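Local structure of alpha-11 giardin (Giardia intestinalis, 2II2) at residues Trp32-Arg37 with Phe263-Lys268; Gly63-Val68 with Arg299-Met304. The protein is an annexin that binds calcium and probably acidic phospholipid membranes, and may take part in parasite attachment and cytoskeletal remodelling. All blocks are in the same frame, centred on the assembly; numbering follows the deposited sequence.

Contact 1: Trp32-Arg37 with Phe263-Lys268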
loop_
_atom_site.group_PDB
_atom_site.type_symbol
_atom_site.label_atom_id
_atom_site.label_comp_id
_atom_site.label_asym_id
_atom_site.label_seq_id
_atom_site.Cartn_x
_atom_site.Cartn_y
_atom_site.Cartn_z
ATOM N N TRP A 32 -11.053 -12.558 -14.163
ATOM C CA TRP A 32 -11.616 -11.255 -14.512
ATOM C C TRP A 32 -10.638 -10.086 -14.475
ATOM O O TRP A 32 -9.878 -9.937 -13.524
ATOM C CB TRP A 32 -12.787 -10.947 -13.573
ATOM C CG TRP A 32 -13.705 -12.117 -13.375
ATOM C CD1 TRP A 32 -13.744 -12.965 -12.298
ATOM C CD2 TRP A 32 -14.708 -12.594 -14.289
ATOM N NE1 TRP A 32 -14.698 -13.932 -12.487
ATOM C CE2 TRP A 32 -15.303 -13.731 -13.701
ATOM C CE3 TRP A 32 -15.145 -12.184 -15.561
ATOM C CZ2 TRP A 32 -16.329 -14.446 -14.328
ATOM C CZ3 TRP A 32 -16.183 -12.892 -16.175
ATOM C CH2 TRP A 32 -16.760 -14.005 -15.560
ATOM N N SER A 33 -10.708 -9.225 -15.496
ATOM C CA SER A 33 -9.982 -7.951 -15.474
ATOM C C SER A 33 -10.608 -6.977 -14.456
ATOM O O SER A 33 -11.717 -7.228 -13.959
ATOM C CB SER A 33 -10.013 -7.323 -16.852
ATOM O OG SER A 33 -11.325 -6.895 -17.141
ATOM N N ALA A 34 -9.931 -5.861 -14.162
ATOM C CA ALA A 34 -10.519 -4.837 -13.295
ATOM C C ALA A 34 -11.863 -4.350 -13.847
ATOM O O ALA A 34 -12.843 -4.258 -13.105
ATOM C CB ALA A 34 -9.569 -3.681 -13.101
ATOM N N GLU A 35 -11.931 -4.113 -15.155
ATOM C CA GLU A 35 -13.153 -3.617 -15.775
ATOM C C GLU A 35 -14.266 -4.658 -15.611
ATOM O O GLU A 35 -15.424 -4.304 -15.330
ATOM C CB GLU A 35 -12.898 -3.335 -17.245
ATOM C CG GLU A 35 -14.098 -2.813 -17.988
ATOM C CD GLU A 35 -13.806 -2.663 -19.459
ATOM O OE1 GLU A 35 -12.757 -2.062 -19.783
ATOM O OE2 GLU A 35 -14.615 -3.155 -20.284
ATOM N N GLU A 36 -13.923 -5.929 -15.833
ATOM C CA GLU A 36 -14.883 -7.023 -15.692
ATOM C C GLU A 36 -15.335 -7.217 -14.248
ATOM O O GLU A 36 -16.509 -7.529 -14.016
ATOM C CB GLU A 36 -14.317 -8.330 -16.266
ATOM C CG GLU A 36 -14.146 -8.305 -17.786
ATOM C CD GLU A 36 -13.312 -9.449 -18.311
ATOM O OE1 GLU A 36 -12.512 -10.022 -17.562
ATOM O OE2 GLU A 36 -13.424 -9.759 -19.521
ATOM N N ARG A 37 -14.430 -7.045 -13.280
ATOM C CA ARG A 37 -14.864 -7.217 -11.892
ATOM C C ARG A 37 -15.949 -6.207 -11.555
ATOM O O ARG A 37 -16.919 -6.536 -10.867
ATOM C CB ARG A 37 -13.707 -7.103 -10.895
ATOM C CG ARG A 37 -12.749 -8.256 -10.969
ATOM C CD ARG A 37 -11.775 -8.249 -9.834
ATOM N NE ARG A 37 -10.851 -7.115 -9.811
ATOM C CZ ARG A 37 -9.725 -7.010 -10.520
ATOM N NH1 ARG A 37 -9.377 -7.952 -11.394
ATOM N NH2 ARG A 37 -8.941 -5.949 -10.367
ATOM N N PHE A 263 -2.631 -2.753 -4.864
ATOM C CA PHE A 263 -1.617 -2.447 -5.867
ATOM C C PHE A 263 -1.319 -3.554 -6.863
ATOM O O PHE A 263 -0.493 -3.326 -7.761
ATOM C CB PHE A 263 -0.334 -2.019 -5.175
ATOM C CG PHE A 263 -0.504 -0.855 -4.242
ATOM C CD1 PHE A 263 -1.059 0.343 -4.683
ATOM C CD2 PHE A 263 -0.108 -0.958 -2.901
ATOM C CE1 PHE A 263 -1.221 1.409 -3.808
ATOM C CE2 PHE A 263 -0.255 0.121 -2.033
ATOM C CZ PHE A 263 -0.809 1.297 -2.482
ATOM N N HIS A 264 -2.015 -4.688 -6.757
ATOM C CA HIS A 264 -1.650 -5.821 -7.622
ATOM C C HIS A 264 -1.785 -5.511 -9.117
ATOM O O HIS A 264 -1.045 -6.066 -9.926
ATOM C CB HIS A 264 -2.461 -7.086 -7.278
ATOM C CG HIS A 264 -3.898 -6.955 -7.633
ATOM N ND1 HIS A 264 -4.438 -7.550 -8.751
ATOM C CD2 HIS A 264 -4.884 -6.202 -7.082
ATOM C CE1 HIS A 264 -5.713 -7.212 -8.848
ATOM N NE2 HIS A 264 -6.003 -6.361 -7.872
ATOM N N ASP A 265 -2.762 -4.679 -9.488
ATOM C CA ASP A 265 -2.878 -4.281 -10.891
ATOM C C ASP A 265 -2.048 -3.041 -11.192
ATOM O O ASP A 265 -1.291 -2.995 -12.174
ATOM C CB ASP A 265 -4.332 -3.961 -11.336
ATOM C CG ASP A 265 -5.212 -5.187 -11.464
ATOM O OD1 ASP A 265 -4.787 -6.234 -12.012
ATOM O OD2 ASP A 265 -6.382 -5.091 -11.044
ATOM N N LEU A 266 -2.223 -2.007 -10.368
ATOM C CA LEU A 266 -1.611 -0.710 -10.655
ATOM C C LEU A 266 -0.095 -0.795 -10.718
ATOM O O LEU A 266 0.555 -0.058 -11.473
ATOM C CB LEU A 266 -2.008 0.313 -9.592
ATOM C CG LEU A 266 -3.428 0.845 -9.716
ATOM C CD1 LEU A 266 -3.739 1.606 -8.439
ATOM C CD2 LEU A 266 -3.598 1.740 -10.953
ATOM N N HIS A 267 0.456 -1.676 -9.875
ATOM C CA HIS A 267 1.904 -1.839 -9.742
ATOM C C HIS A 267 2.291 -3.292 -9.927
ATOM O O HIS A 267 3.074 -3.853 -9.134
ATOM C CB HIS A 267 2.404 -1.235 -8.442
ATOM C CG HIS A 267 2.044 0.202 -8.334
ATOM N ND1 HIS A 267 2.509 1.149 -9.230
ATOM C CD2 HIS A 267 1.138 0.824 -7.549
ATOM C CE1 HIS A 267 1.950 2.315 -8.952
ATOM N NE2 HIS A 267 1.114 2.144 -7.937
ATOM N N LYS A 268 1.748 -3.872 -11.008
ATOM C CA LYS A 268 1.928 -5.275 -11.347
ATOM C C LYS A 268 3.370 -5.730 -11.430
ATOM O O LYS A 268 3.631 -6.909 -11.225
ATOM C CB LYS A 268 1.195 -5.615 -12.653
ATOM C CG LYS A 268 1.713 -4.835 -13.862
ATOM C CD LYS A 268 0.962 -5.180 -15.119
ATOM C CE LYS A 268 1.362 -4.275 -16.308
ATOM N NZ LYS A 268 0.753 -4.696 -17.628
HETATM O O HOH W 1 -8.233 -4.870 -7.731
HETATM O O HOH W 2 -6.863 -7.686 -12.719
#

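Contact 2: Gly63-Val68 with Arg299-Met304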
loop_
_atom_site.group_PDB
_atom_site.type_symbol
_atom_site.label_atom_id
_atom_site.label_comp_id
_atom_site.label_asym_id
_atom_site.label_seq_id
_atom_site.Cartn_x
_atom_site.Cartn_y
_atom_site.Cartn_z
ATOM N N GLY A 63 -10.711 -11.657 8.396
ATOM C CA GLY A 63 -9.278 -11.897 8.477
ATOM C C GLY A 63 -8.600 -11.462 7.208
ATOM O O GLY A 63 -9.220 -10.823 6.358
ATOM N N PRO A 64 -7.315 -11.787 7.051
ATOM C CA PRO A 64 -6.566 -11.333 5.881
ATOM C C PRO A 64 -7.031 -11.903 4.541
ATOM O O PRO A 64 -6.911 -11.220 3.522
ATOM C CB PRO A 64 -5.103 -11.701 6.215
ATOM C CG PRO A 64 -5.201 -12.777 7.217
ATOM C CD PRO A 64 -6.464 -12.505 8.014
ATOM N N TYR A 65 -7.518 -13.145 4.521
ATOM C CA TYR A 65 -8.094 -13.674 3.293
ATOM C C TYR A 65 -9.327 -12.832 2.878
ATOM O O TYR A 65 -9.443 -12.395 1.742
ATOM C CB TYR A 65 -8.425 -15.173 3.429
ATOM C CG TYR A 65 -9.116 -15.709 2.193
ATOM C CD1 TYR A 65 -8.397 -16.245 1.117
ATOM C CD2 TYR A 65 -10.488 -15.603 2.063
ATOM C CE1 TYR A 65 -9.030 -16.683 -0.019
ATOM C CE2 TYR A 65 -11.138 -16.049 0.931
ATOM C CZ TYR A 65 -10.412 -16.587 -0.117
ATOM O OH TYR A 65 -11.044 -17.018 -1.250
ATOM N N GLU A 66 -10.230 -12.572 3.834
ATOM C CA GLU A 66 -11.369 -11.713 3.516
ATOM C C GLU A 66 -10.886 -10.331 3.049
ATOM O O GLU A 66 -11.418 -9.786 2.090
ATOM C CB GLU A 66 -12.263 -11.505 4.749
ATOM C CG GLU A 66 -13.618 -10.853 4.420
ATOM C CD GLU A 66 -14.238 -10.103 5.582
ATOM O OE1 GLU A 66 -13.716 -9.001 5.930
ATOM O OE2 GLU A 66 -15.232 -10.608 6.144
ATOM N N ASP A 67 -9.892 -9.766 3.737
ATOM C CA ASP A 67 -9.395 -8.431 3.423
ATOM C C ASP A 67 -8.897 -8.349 1.987
ATOM O O ASP A 67 -9.212 -7.416 1.282
ATOM C CB ASP A 67 -8.209 -8.041 4.309
ATOM C CG ASP A 67 -8.584 -7.687 5.721
ATOM O OD1 ASP A 67 -9.779 -7.495 6.020
ATOM O OD2 ASP A 67 -7.641 -7.604 6.545
ATOM N N VAL A 68 -8.058 -9.307 1.578
ATOM C CA VAL A 68 -7.478 -9.227 0.238
ATOM C C VAL A 68 -8.563 -9.357 -0.825
ATOM O O VAL A 68 -8.537 -8.689 -1.865
ATOM C CB VAL A 68 -6.304 -10.229 0.036
ATOM C CG1 VAL A 68 -6.783 -11.662 -0.118
ATOM C CG2 VAL A 68 -5.497 -9.805 -1.185
ATOM N N ARG A 299 -2.166 -17.244 1.004
ATOM C CA ARG A 299 -1.051 -17.408 0.060
ATOM C C ARG A 299 -1.536 -17.569 -1.380
ATOM O O ARG A 299 -1.016 -16.929 -2.304
ATOM C CB ARG A 299 -0.193 -18.598 0.499
ATOM C CG ARG A 299 0.941 -19.018 -0.426
ATOM C CD ARG A 299 1.592 -20.300 0.109
ATOM N NE ARG A 299 0.735 -21.466 -0.083
ATOM C CZ ARG A 299 0.041 -22.064 0.879
ATOM N NH1 ARG A 299 0.111 -21.638 2.139
ATOM N NH2 ARG A 299 -0.717 -23.124 0.595
ATOM N N ASP A 300 -2.516 -18.442 -1.574
ATOM C CA ASP A 300 -3.031 -18.680 -2.902
ATOM C C ASP A 300 -3.760 -17.474 -3.485
ATOM O O ASP A 300 -3.616 -17.172 -4.672
ATOM C CB ASP A 300 -3.931 -19.911 -2.895
ATOM C CG ASP A 300 -3.139 -21.202 -2.744
ATOM O OD1 ASP A 300 -1.973 -21.270 -3.194
ATOM O OD2 ASP A 300 -3.676 -22.156 -2.154
ATOM N N ALA A 301 -4.499 -16.762 -2.645
ATOM C CA ALA A 301 -5.120 -15.524 -3.093
ATOM C C ALA A 301 -4.069 -14.510 -3.526
ATOM O O ALA A 301 -4.241 -13.831 -4.540
ATOM C CB ALA A 301 -5.988 -14.938 -1.995
ATOM N N CYS A 302 -3.022 -14.386 -2.721
ATOM C CA CYS A 302 -1.949 -13.435 -2.968
ATOM C C CYS A 302 -1.249 -13.754 -4.290
ATOM O O CYS A 302 -1.051 -12.873 -5.125
ATOM C CB CYS A 302 -0.980 -13.485 -1.789
ATOM S SG CYS A 302 0.364 -12.280 -1.881
ATOM N N LEU A 303 -0.861 -15.016 -4.491
ATOM C CA LEU A 303 -0.246 -15.410 -5.763
ATOM C C LEU A 303 -1.145 -15.102 -6.972
ATOM O O LEU A 303 -0.700 -14.606 -8.020
ATOM C CB LEU A 303 0.122 -16.885 -5.730
ATOM C CG LEU A 303 1.248 -17.287 -4.778
ATOM C CD1 LEU A 303 1.255 -18.804 -4.672
ATOM C CD2 LEU A 303 2.637 -16.771 -5.191
ATOM N N MET A 304 -2.430 -15.420 -6.818
ATOM C CA MET A 304 -3.384 -15.137 -7.879
ATOM C C MET A 304 -3.435 -13.652 -8.188
ATOM O O MET A 304 -3.383 -13.280 -9.373
ATOM C CB MET A 304 -4.763 -15.721 -7.529
ATOM C CG MET A 304 -5.862 -15.465 -8.546
ATOM S SD MET A 304 -6.630 -13.823 -8.452
ATOM C CE MET A 304 -7.341 -13.876 -6.793
#

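Contact 1: Trp32-Arg37 with Phe263-Lys268
R37 and D265 reach for each other from opposite directions and meet in a salt bridge. NH2 of R37 donates to OD2 of D265 at 2.8 Å, with an N-H...O angle of 147°. The oxygen lies at the edge of the guanidinium, close to its plane, and the N-H arrives nearly in line with the C-O bond. The guanidinium and the carboxylate are almost coplanar. Water 2 also sits at the guanidinium edge. It accepts from NH1 of R37 at 2.9 Å and donates to OD1 of D265 at 2.6 Å, so both carboxylate oxygens are tied to the arginine, one directly and one through water. The R37 chain bends at chi3 (-65°), which brings the guanidinium beside A34, whose CA lies over one face, toward its rim. CB of A34 also comes within 4.0 Å of OD2 of D265. In this annexin fold, which is all helical, the contact joins the first turn of helix 34-48 to the loop between helices 249-263 and 270-274. S33 and E36 form a capping box at the start of helix 34-48: E36 N donates to S33 OG, and S33 N donates to E36 OE1. H264 also comes from the opposite direction to R37, beside the salt bridge. Its ring is inclined by 50° to the guanidinium and turns an edge to NH2, with CE1 3.8 Å from that nitrogen; CE1 itself meets the guanidinium obliquely. Water 1 lies in the ring plane, 2.7 Å from NE2 of H264, and accepts a weak bond from NH2 of R37. The H264 ring also meets that of F305.

Contact 2: Gly63-Val68 with Arg299-Met304
A301 puts its methyl group against Y65 and V68, one turn apart on the facing helix. The contact is helix-to-helix packing within the annexin fold. It joins the first turns of helix 64-73 to helix 298-306, close to the C-terminus. All three touching residues are buried, and the meeting is purely apolar. The A301 methyl points at the other helix, and its small side chain lets the backbones come close: the CA atoms of Y65 and A301 are 7.3 Å apart. V68 also points across. Its CG1 branch stands between the backbone N and the carbonyl carbon (chi1 74°), and this branch meets A301. Y65 behaves differently. Its side chain leaves the backbone across the line to the other helix, but the ring end comes nearer. CG is anti to the backbone N (chi1 176°), and chi2 of 90° sets the ring perpendicular to the plane of CA, CB and CG. The CD1-CE1 side of the ring approaches the methyl group obliquely, with CE1 of Y65 4.0 Å from A301 CB. The Y65 side chain also packs on L25 and V26 of helix 22-29, and its OH makes a weak hydrogen bond to E22 O. V68 also rests on A257 and T260 of helix 249-263. E66, a calcium ligand in another structure of this protein, belongs to the same helical turn; no calcium is bound here. The second contact of the A301 methyl is with V68, where CB of A301 lies 3.9 Å from CG1 of V68.

How the contacts relate
The centres of contacts 1 and 2 lie 15 Å apart, and their nearest atoms are about 6 Å apart without touching. Each joins an early part of the chain to a late one, and the segments alternate in sequence. Helix 249-263 links them: it ends at the loop of contact 1 and also packs on V68 in contact 2. Helix 298-306 does the same, since F305 meets H264 and A301 meets helix 64-73. E66, a calcium-site residue, lies in contact 2, and the side chain of I60, the other, is about 4 Å from that of Y65; no calcium is bound in this chain. Contact 1 is away from them; a sulfate ion, probably from the crystallisation liquor, lies about 5 Å from the A34 side chain.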